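Long-range contact in uncharacterized protein (Burkholderia cenocepacia, PDB 6ANS), which is of unknown function but belongs to the DUF1214 family and carries a bound phosphate ion in this crystal: residues T130-G142 with V182-T196. Residues are numbered along the deposited sequence; the frame is centred on the assembly and turned at random.
Sequences TVAYLSFGTQKGG and VRMEPDTNALLVRQT. With PO4 (phosphate ion), chain E.
The Phe136 ring meets Leu191 at its edge and lies beside Val193, with Phe136 CD1 3.7 Å from Val193 CG2. On the other face of the sheet, Tyr133 CG is anti to the backbone N (chi1 -173°). This lays the ring alongside Thr196, with Tyr133 CD1 3.4 Å from Thr196 OG1, which bonds Asn109. At the edge of the Arg194 guanidinium, Arg194 NE donates to phosphate O3 (2.7 Å, 163°) and NH2 to O4. NH1 reaches two waters, which link it to Ser135 OG and Gln139 OE1. Ser135 OG also bonds Asp273, and Gln139 also pairs with Gln151. Tyr111, Tyr278 and Arg366 also bind this ion.

Strands 133-140 and 188-196 pair antiparallel in a four-stranded sheet. At a classic beta bulge, Gln139 O accepts from Asn189 N (2.8 Å) and Ala190 N (3.2 Å). Asn189 ND2 donates to Gly141 O (2.7 Å). Thr138 OG1 donates to Arg183 O (2.7 Å). Lys140 NZ meets the syn lone pair of Glu185 OE1 (3.1 Å). Arg183 NH1 makes a salt bridge to Glu185 OE2 and also bonds Thr152 O.

The ion, probably from the crystallisation liquor, shows that this polar face can hold an anion, while Leu134, Phe136, Leu191 and Val193 make the middle of the opposite face largely apolar.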
ATOM      1  N   THR A 130       4.820 -23.111   5.218  1.00 31.96           N
ATOM      2  CA  THR A 130       4.654 -23.817   6.487  1.00 35.99           C
ATOM      3  C   THR A 130       3.627 -23.189   7.418  1.00 31.54           C
ATOM      4  O   THR A 130       3.469 -23.670   8.547  1.00 36.67           O
ATOM      5  CB  THR A 130       5.990 -23.913   7.242  1.00 41.13           C
ATOM      6  OG1 THR A 130       6.422 -22.593   7.596  1.00 34.06           O
ATOM      7  CG2 THR A 130       7.052 -24.591   6.384  1.00 36.23           C
ATOM      8  N   VAL A 131       2.968 -22.101   7.019  1.00 36.90           N
ATOM      9  CA  VAL A 131       1.897 -21.573   7.853  1.00 32.65           C
ATOM     10  C   VAL A 131       0.848 -22.669   8.007  1.00 33.60           C
ATOM     11  O   VAL A 131       0.455 -23.313   7.025  1.00 33.37           O
ATOM     12  CB  VAL A 131       1.343 -20.266   7.254  1.00 35.29           C
ATOM     13  CG1 VAL A 131       0.750 -20.491   5.866  1.00 26.51           C
ATOM     14  CG2 VAL A 131       0.348 -19.594   8.209  1.00 38.11           C
ATOM     15  N   ALA A 132       0.467 -22.968   9.254  1.00 42.32           N
ATOM     16  CA  ALA A 132      -0.363 -24.155   9.461  1.00 50.76           C
ATOM     17  C   ALA A 132      -1.813 -23.932   9.042  1.00 38.12           C
ATOM     18  O   ALA A 132      -2.438 -24.838   8.478  1.00 43.55           O
ATOM     19  CB  ALA A 132      -0.287 -24.634  10.912  1.00 61.52           C
ATOM     20  N   TYR A 133      -2.378 -22.756   9.315  1.00 29.95           N
ATOM     21  CA  TYR A 133      -3.754 -22.465   8.933  1.00 29.34           C
ATOM     22  C   TYR A 133      -3.801 -21.602   7.673  1.00 29.81           C
ATOM     23  O   TYR A 133      -3.205 -20.520   7.625  1.00 34.29           O
ATOM     24  CB  TYR A 133      -4.540 -21.803  10.064  1.00 26.58           C
ATOM     25  CG  TYR A 133      -6.019 -21.669   9.722  1.00 41.52           C
ATOM     26  CD1 TYR A 133      -6.495 -20.554   9.018  1.00 42.00           C
ATOM     27  CD2 TYR A 133      -6.930 -22.659  10.075  1.00 32.69           C
ATOM     28  CE1 TYR A 133      -7.842 -20.427   8.683  1.00 34.84           C
ATOM     29  CE2 TYR A 133      -8.285 -22.545   9.747  1.00 39.65           C
ATOM     30  CZ  TYR A 133      -8.732 -21.427   9.047  1.00 41.96           C
ATOM     31  OH  TYR A 133     -10.058 -21.314   8.713  1.00 37.42           O
ATOM     32  N   LEU A 134      -4.544 -22.078   6.674  1.00 33.42           N
ATOM     33  CA  LEU A 134      -4.669 -21.442   5.367  1.00 34.02           C
ATOM     34  C   LEU A 134      -6.084 -21.677   4.859  1.00 31.89           C
ATOM     35  O   LEU A 134      -6.498 -22.834   4.734  1.00 30.00           O
ATOM     36  CB  LEU A 134      -3.643 -22.039   4.400  1.00 32.73           C
ATOM     37  CG  LEU A 134      -3.762 -21.610   2.946  1.00 31.33           C
ATOM     38  CD1 LEU A 134      -3.431 -20.133   2.853  1.00 25.84           C
ATOM     39  CD2 LEU A 134      -2.811 -22.444   2.091  1.00 28.31           C
ATOM     40  N   SER A 135      -6.848 -20.605   4.599  1.00 28.94           N
ATOM     41  CA  SER A 135      -8.203 -20.787   4.097  1.00 27.41           C
ATOM     42  C   SER A 135      -8.451 -19.870   2.909  1.00 27.84           C
ATOM     43  O   SER A 135      -7.819 -18.816   2.771  1.00 27.64           O
ATOM     44  CB  SER A 135      -9.261 -20.578   5.200  1.00 22.89           C
ATOM     45  OG  SER A 135      -9.425 -19.214   5.538  1.00 25.22           O
ATOM     46  N   PHE A 136      -9.356 -20.312   2.031  1.00 24.15           N
ATOM     47  CA  PHE A 136      -9.716 -19.605   0.808  1.00 25.91           C
ATOM     48  C   PHE A 136     -11.226 -19.443   0.777  1.00 24.91           C
ATOM     49  O   PHE A 136     -11.944 -20.439   0.728  1.00 23.50           O
ATOM     50  CB  PHE A 136      -9.264 -20.361  -0.447  1.00 25.17           C
ATOM     51  CG  PHE A 136      -7.779 -20.642  -0.512  1.00 26.78           C
ATOM     52  CD1 PHE A 136      -6.923 -19.763  -1.149  1.00 26.01           C
ATOM     53  CD2 PHE A 136      -7.247 -21.802   0.046  1.00 25.98           C
ATOM     54  CE1 PHE A 136      -5.552 -20.023  -1.214  1.00 24.02           C
ATOM     55  CE2 PHE A 136      -5.889 -22.068  -0.024  1.00 28.76           C
ATOM     56  CZ  PHE A 136      -5.043 -21.176  -0.657  1.00 29.53           C
ATOM     57  N   GLY A 137     -11.708 -18.209   0.777  1.00 22.32           N
ATOM     58  CA  GLY A 137     -13.129 -17.931   0.633  1.00 25.18           C
ATOM     59  C   GLY A 137     -13.421 -17.103  -0.602  1.00 28.53           C
ATOM     60  O   GLY A 137     -12.719 -16.130  -0.885  1.00 24.56           O
ATOM     61  N   THR A 138     -14.460 -17.483  -1.342  1.00 25.78           N
ATOM     62  CA  THR A 138     -14.942 -16.601  -2.392  1.00 25.70           C
ATOM     63  C   THR A 138     -16.180 -15.871  -1.889  1.00 22.98           C
ATOM     64  O   THR A 138     -16.948 -16.406  -1.091  1.00 24.46           O
ATOM     65  CB  THR A 138     -15.207 -17.347  -3.706  1.00 30.00           C
ATOM     66  OG1 THR A 138     -16.237 -18.317  -3.533  1.00 23.92           O
ATOM     67  CG2 THR A 138     -13.916 -18.034  -4.185  1.00 30.59           C
ATOM     68  N   GLN A 139     -16.309 -14.607  -2.280  1.00 28.60           N
ATOM     69  CA  GLN A 139     -17.327 -13.727  -1.730  1.00 25.78           C
ATOM     70  C   GLN A 139     -18.020 -12.984  -2.864  1.00 27.51           C
ATOM     71  O   GLN A 139     -17.501 -12.875  -3.978  1.00 27.57           O
ATOM     72  CB  GLN A 139     -16.732 -12.711  -0.725  1.00 27.92           C
ATOM     73  CG  GLN A 139     -15.578 -13.223   0.156  1.00 25.85           C
ATOM     74  CD  GLN A 139     -16.020 -14.251   1.220  1.00 29.79           C
ATOM     75  OE1 GLN A 139     -15.270 -15.170   1.545  1.00 23.85           O
ATOM     76  NE2 GLN A 139     -17.235 -14.093   1.755  1.00 26.82           N
ATOM     77  N   LYS A 140     -19.204 -12.456  -2.568  1.00 25.28           N
ATOM     78  CA  LYS A 140     -19.931 -11.661  -3.540  1.00 26.99           C
ATOM     79  C   LYS A 140     -20.389 -10.374  -2.869  1.00 27.50           C
ATOM     80  O   LYS A 140     -20.141 -10.166  -1.679  1.00 27.32           O
ATOM     81  CB  LYS A 140     -21.116 -12.449  -4.122  1.00 27.45           C
ATOM     82  CG  LYS A 140     -22.187 -12.781  -3.114  1.00 30.34           C
ATOM     83  CD  LYS A 140     -23.272 -13.650  -3.775  1.00 37.73           C
ATOM     84  CE  LYS A 140     -24.361 -14.042  -2.795  1.00 43.58           C
ATOM     85  NZ  LYS A 140     -25.428 -14.836  -3.484  1.00 50.65           N
ATOM     86  N   GLY A 141     -21.083  -9.521  -3.635  1.00 28.12           N
ATOM     87  CA  GLY A 141     -21.543  -8.247  -3.103  1.00 28.95           C
ATOM     88  C   GLY A 141     -20.354  -7.394  -2.690  1.00 30.70           C
ATOM     89  O   GLY A 141     -19.347  -7.300  -3.396  1.00 32.73           O
ATOM     90  N   GLY A 142     -20.456  -6.791  -1.522  1.00 31.39           N
ATOM     91  CA  GLY A 142     -19.391  -5.973  -0.969  1.00 27.60           C
ATOM     92  C   GLY A 142     -19.968  -4.946  -0.027  1.00 28.60           C
ATOM     93  O   GLY A 142     -21.145  -4.583  -0.099  1.00 30.02           O
ATOM     94  N   VAL A 182     -12.596 -24.420  -5.699  1.00 35.52           N
ATOM     95  CA  VAL A 182     -13.324 -23.492  -4.838  1.00 30.79           C
ATOM     96  C   VAL A 182     -14.492 -22.959  -5.650  1.00 35.10           C
ATOM     97  O   VAL A 182     -14.299 -22.371  -6.724  1.00 26.03           O
ATOM     98  CB  VAL A 182     -12.445 -22.331  -4.339  1.00 33.47           C
ATOM     99  CG1 VAL A 182     -13.230 -21.489  -3.327  1.00 32.29           C
ATOM    100  CG2 VAL A 182     -11.145 -22.826  -3.752  1.00 31.91           C
ATOM    101  N   ARG A 183     -15.697 -23.131  -5.123  1.00 30.34           N
ATOM    102  CA  ARG A 183     -16.905 -22.749  -5.840  1.00 28.73           C
ATOM    103  C   ARG A 183     -17.043 -21.230  -5.982  1.00 32.01           C
ATOM    104  O   ARG A 183     -16.704 -20.468  -5.076  1.00 31.52           O
ATOM    105  CB  ARG A 183     -18.115 -23.334  -5.100  1.00 27.80           C
ATOM    106  CG  ARG A 183     -19.439 -22.781  -5.490  1.00 28.94           C
ATOM    107  CD  ARG A 183     -20.537 -23.422  -4.628  1.00 31.88           C
ATOM    108  NE  ARG A 183     -21.848 -23.179  -5.196  1.00 36.03           N
ATOM    109  CZ  ARG A 183     -22.590 -22.112  -4.927  1.00 35.60           C
ATOM    110  NH1 ARG A 183     -22.153 -21.189  -4.078  1.00 36.40           N
ATOM    111  NH2 ARG A 183     -23.773 -21.981  -5.490  1.00 36.17           N
HETATM  112  N   MSE A 184     -17.549 -20.797  -7.133  1.00 32.86           N
HETATM  113  CA  MSE A 184     -18.020 -19.429  -7.320  1.00 27.27           C
HETATM  114  C   MSE A 184     -19.433 -19.448  -7.882  1.00 37.01           C
HETATM  115  O   MSE A 184     -19.843 -20.432  -8.459  1.00 29.15           O
HETATM  116  CB  MSE A 184     -17.119 -18.640  -8.277  1.00 26.66           C
HETATM  117  CG  MSE A 184     -15.689 -18.474  -7.799  1.00 44.04           C
HETATM  118 SE   MSE A 184     -14.728 -17.124  -8.837  1.00 41.88          SE
HETATM  119  CE  MSE A 184     -14.651 -18.017 -10.552  1.00 27.40           C
ATOM    120  N   GLU A 185     -20.155 -18.352  -7.718  1.00 32.81           N
ATOM    121  CA  GLU A 185     -21.377 -18.054  -8.442  1.00 33.37           C
ATOM    122  C   GLU A 185     -21.099 -16.950  -9.459  1.00 38.94           C
ATOM    123  O   GLU A 185     -20.061 -16.280  -9.394  1.00 29.09           O
ATOM    124  CB  GLU A 185     -22.482 -17.595  -7.476  1.00 37.06           C
ATOM    125  CG  GLU A 185     -22.818 -18.604  -6.400  1.00 42.74           C
ATOM    126  CD  GLU A 185     -23.701 -18.024  -5.310  1.00 45.04           C
ATOM    127  OE1 GLU A 185     -24.184 -16.890  -5.471  1.00 41.28           O
ATOM    128  OE2 GLU A 185     -23.906 -18.716  -4.288  1.00 50.83           O
ATOM    129  N   PRO A 186     -21.983 -16.756 -10.439  1.00 33.63           N
ATOM    130  CA  PRO A 186     -21.803 -15.630 -11.374  1.00 32.64           C
ATOM    131  C   PRO A 186     -21.540 -14.291 -10.690  1.00 38.47           C
ATOM    132  O   PRO A 186     -20.747 -13.490 -11.201  1.00 35.84           O
ATOM    133  CB  PRO A 186     -23.130 -15.617 -12.152  1.00 34.11           C
ATOM    134  CG  PRO A 186     -23.567 -17.068 -12.147  1.00 34.56           C
ATOM    135  CD  PRO A 186     -23.104 -17.640 -10.829  1.00 33.04           C
ATOM    136  N   ASP A 187     -22.186 -14.026  -9.553  1.00 31.22           N
ATOM    137  CA  ASP A 187     -22.019 -12.778  -8.821  1.00 30.76           C
ATOM    138  C   ASP A 187     -20.779 -12.751  -7.939  1.00 32.20           C
ATOM    139  O   ASP A 187     -20.501 -11.709  -7.340  1.00 31.86           O
ATOM    140  CB  ASP A 187     -23.246 -12.506  -7.946  1.00 38.55           C
ATOM    141  CG  ASP A 187     -24.408 -11.934  -8.726  1.00 53.38           C
ATOM    142  OD1 ASP A 187     -24.249 -11.640  -9.931  1.00 57.64           O
ATOM    143  OD2 ASP A 187     -25.495 -11.784  -8.127  1.00 64.12           O
ATOM    144  N   THR A 188     -20.065 -13.868  -7.798  1.00 28.13           N
ATOM    145  CA  THR A 188     -18.844 -13.863  -7.006  1.00 26.70           C
ATOM    146  C   THR A 188     -17.898 -12.817  -7.569  1.00 26.51           C
ATOM    147  O   THR A 188     -17.728 -12.715  -8.786  1.00 28.31           O
ATOM    148  CB  THR A 188     -18.174 -15.237  -7.028  1.00 30.30           C
ATOM    149  OG1 THR A 188     -19.024 -16.197  -6.392  1.00 33.34           O
ATOM    150  CG2 THR A 188     -16.811 -15.178  -6.320  1.00 24.91           C
ATOM    151  N   ASN A 189     -17.298 -12.025  -6.684  1.00 25.75           N
ATOM    152  CA  ASN A 189     -16.382 -10.980  -7.138  1.00 25.74           C
ATOM    153  C   ASN A 189     -15.092 -10.872  -6.341  1.00 27.04           C
ATOM    154  O   ASN A 189     -14.280  -9.990  -6.644  1.00 26.96           O
ATOM    155  CB  ASN A 189     -17.098  -9.607  -7.145  1.00 26.67           C
ATOM    156  CG  ASN A 189     -17.562  -9.170  -5.760  1.00 32.80           C
ATOM    157  OD1 ASN A 189     -17.069  -9.639  -4.723  1.00 27.65           O
ATOM    158  ND2 ASN A 189     -18.545  -8.286  -5.738  1.00 32.56           N
ATOM    159  N   ALA A 190     -14.869 -11.720  -5.336  1.00 26.16           N
ATOM    160  CA  ALA A 190     -13.644 -11.633  -4.549  1.00 28.09           C
ATOM    161  C   ALA A 190     -13.195 -13.009  -4.062  1.00 30.25           C
ATOM    162  O   ALA A 190     -14.008 -13.901  -3.803  1.00 30.33           O
ATOM    163  CB  ALA A 190     -13.810 -10.715  -3.338  1.00 22.67           C
ATOM    164  N   LEU A 191     -11.885 -13.152  -3.924  1.00 24.09           N
ATOM    165  CA  LEU A 191     -11.271 -14.265  -3.229  1.00 21.44           C
ATOM    166  C   LEU A 191     -10.542 -13.702  -2.020  1.00 30.70           C
ATOM    167  O   LEU A 191      -9.697 -12.808  -2.158  1.00 28.39           O
ATOM    168  CB  LEU A 191     -10.304 -15.020  -4.138  1.00 21.68           C
ATOM    169  CG  LEU A 191      -9.356 -15.955  -3.377  1.00 26.87           C
ATOM    170  CD1 LEU A 191     -10.106 -17.174  -2.826  1.00 23.28           C
ATOM    171  CD2 LEU A 191      -8.191 -16.364  -4.264  1.00 22.43           C
ATOM    172  N   LEU A 192     -10.858 -14.225  -0.840  1.00 25.39           N
ATOM    173  CA  LEU A 192     -10.250 -13.749   0.395  1.00 27.48           C
ATOM    174  C   LEU A 192      -9.462 -14.888   1.021  1.00 20.41           C
ATOM    175  O   LEU A 192     -10.044 -15.903   1.416  1.00 24.79           O
ATOM    176  CB  LEU A 192     -11.308 -13.218   1.364  1.00 20.56           C
ATOM    177  CG  LEU A 192     -10.738 -12.670   2.670  1.00 25.92           C
ATOM    178  CD1 LEU A 192      -9.630 -11.629   2.412  1.00 23.30           C
ATOM    179  CD2 LEU A 192     -11.872 -12.089   3.496  1.00 20.81           C
ATOM    180  N   VAL A 193      -8.148 -14.719   1.100  1.00 21.73           N
ATOM    181  CA  VAL A 193      -7.249 -15.738   1.622  1.00 20.57           C
ATOM    182  C   VAL A 193      -6.851 -15.337   3.031  1.00 31.31           C
ATOM    183  O   VAL A 193      -6.465 -14.181   3.266  1.00 26.57           O
ATOM    184  CB  VAL A 193      -6.003 -15.895   0.738  1.00 20.85           C
ATOM    185  CG1 VAL A 193      -5.102 -17.041   1.275  1.00 21.33           C
ATOM    186  CG2 VAL A 193      -6.369 -16.082  -0.722  1.00 21.00           C
ATOM    187  N   ARG A 194      -6.925 -16.284   3.965  1.00 20.89           N
ATOM    188  CA  ARG A 194      -6.391 -16.096   5.311  1.00 25.59           C
ATOM    189  C   ARG A 194      -5.205 -17.025   5.525  1.00 25.02           C
ATOM    190  O   ARG A 194      -5.323 -18.247   5.370  1.00 28.56           O
ATOM    191  CB  ARG A 194      -7.449 -16.350   6.380  1.00 21.42           C
ATOM    192  CG  ARG A 194      -8.522 -15.278   6.436  1.00 25.14           C
ATOM    193  CD  ARG A 194      -9.598 -15.687   7.396  1.00 23.53           C
ATOM    194  NE  ARG A 194     -10.564 -14.634   7.666  1.00 25.84           N
ATOM    195  CZ  ARG A 194     -11.599 -14.350   6.873  1.00 29.55           C
ATOM    196  NH1 ARG A 194     -11.782 -15.020   5.731  1.00 21.34           N
ATOM    197  NH2 ARG A 194     -12.452 -13.394   7.227  1.00 23.37           N
ATOM    198  N   GLN A 195      -4.067 -16.449   5.880  1.00 22.75           N
ATOM    199  CA  GLN A 195      -2.952 -17.210   6.425  1.00 22.84           C
ATOM    200  C   GLN A 195      -2.822 -16.831   7.894  1.00 27.71           C
ATOM    201  O   GLN A 195      -2.509 -15.677   8.217  1.00 25.69           O
ATOM    202  CB  GLN A 195      -1.661 -16.938   5.658  1.00 23.13           C
ATOM    203  CG  GLN A 195      -1.828 -16.935   4.134  1.00 25.28           C
ATOM    204  CD  GLN A 195      -0.491 -17.161   3.442  1.00 28.04           C
ATOM    205  OE1 GLN A 195       0.410 -17.749   4.035  1.00 31.52           O
ATOM    206  NE2 GLN A 195      -0.366 -16.726   2.182  1.00 31.84           N
ATOM    207  N   THR A 196      -3.050 -17.790   8.783  1.00 23.97           N
ATOM    208  CA  THR A 196      -3.087 -17.515  10.211  1.00 24.58           C
ATOM    209  C   THR A 196      -1.842 -18.100  10.860  1.00 26.74           C
ATOM    210  O   THR A 196      -1.628 -19.317  10.823  1.00 27.32           O
ATOM    211  CB  THR A 196      -4.348 -18.096  10.850  1.00 26.60           C
ATOM    212  OG1 THR A 196      -5.499 -17.565  10.190  1.00 24.55           O
ATOM    213  CG2 THR A 196      -4.401 -17.727  12.333  1.00 31.71           C
TER
HETATM  214  P   PO4 E 401     -11.257 -12.785  10.731  1.00 22.15           P
HETATM  215  O1  PO4 E 401     -11.003 -13.920  11.693  1.00 27.04           O
HETATM  216  O2  PO4 E 401     -11.176 -11.515  11.517  1.00 21.12           O
HETATM  217  O3  PO4 E 401     -10.256 -12.781   9.604  1.00 24.84           O
HETATM  218  O4  PO4 E 401     -12.638 -12.993  10.161  1.00 24.24           O
HETATM  219  O   HOH W   1     -10.438 -17.094   4.045  1.00 21.32           O
HETATM  220  O   HOH W   2     -14.228 -15.030   4.077  1.00 21.46           O
HETATM  221  O   HOH W   3     -17.327  -9.549  -2.067  1.00 25.86           O
HETATM  222  O   HOH W   4     -26.192 -13.192  -6.215  1.00 54.83           O
HETATM  223  O   HOH W   5     -21.655  -9.549  -6.350  1.00 33.35           O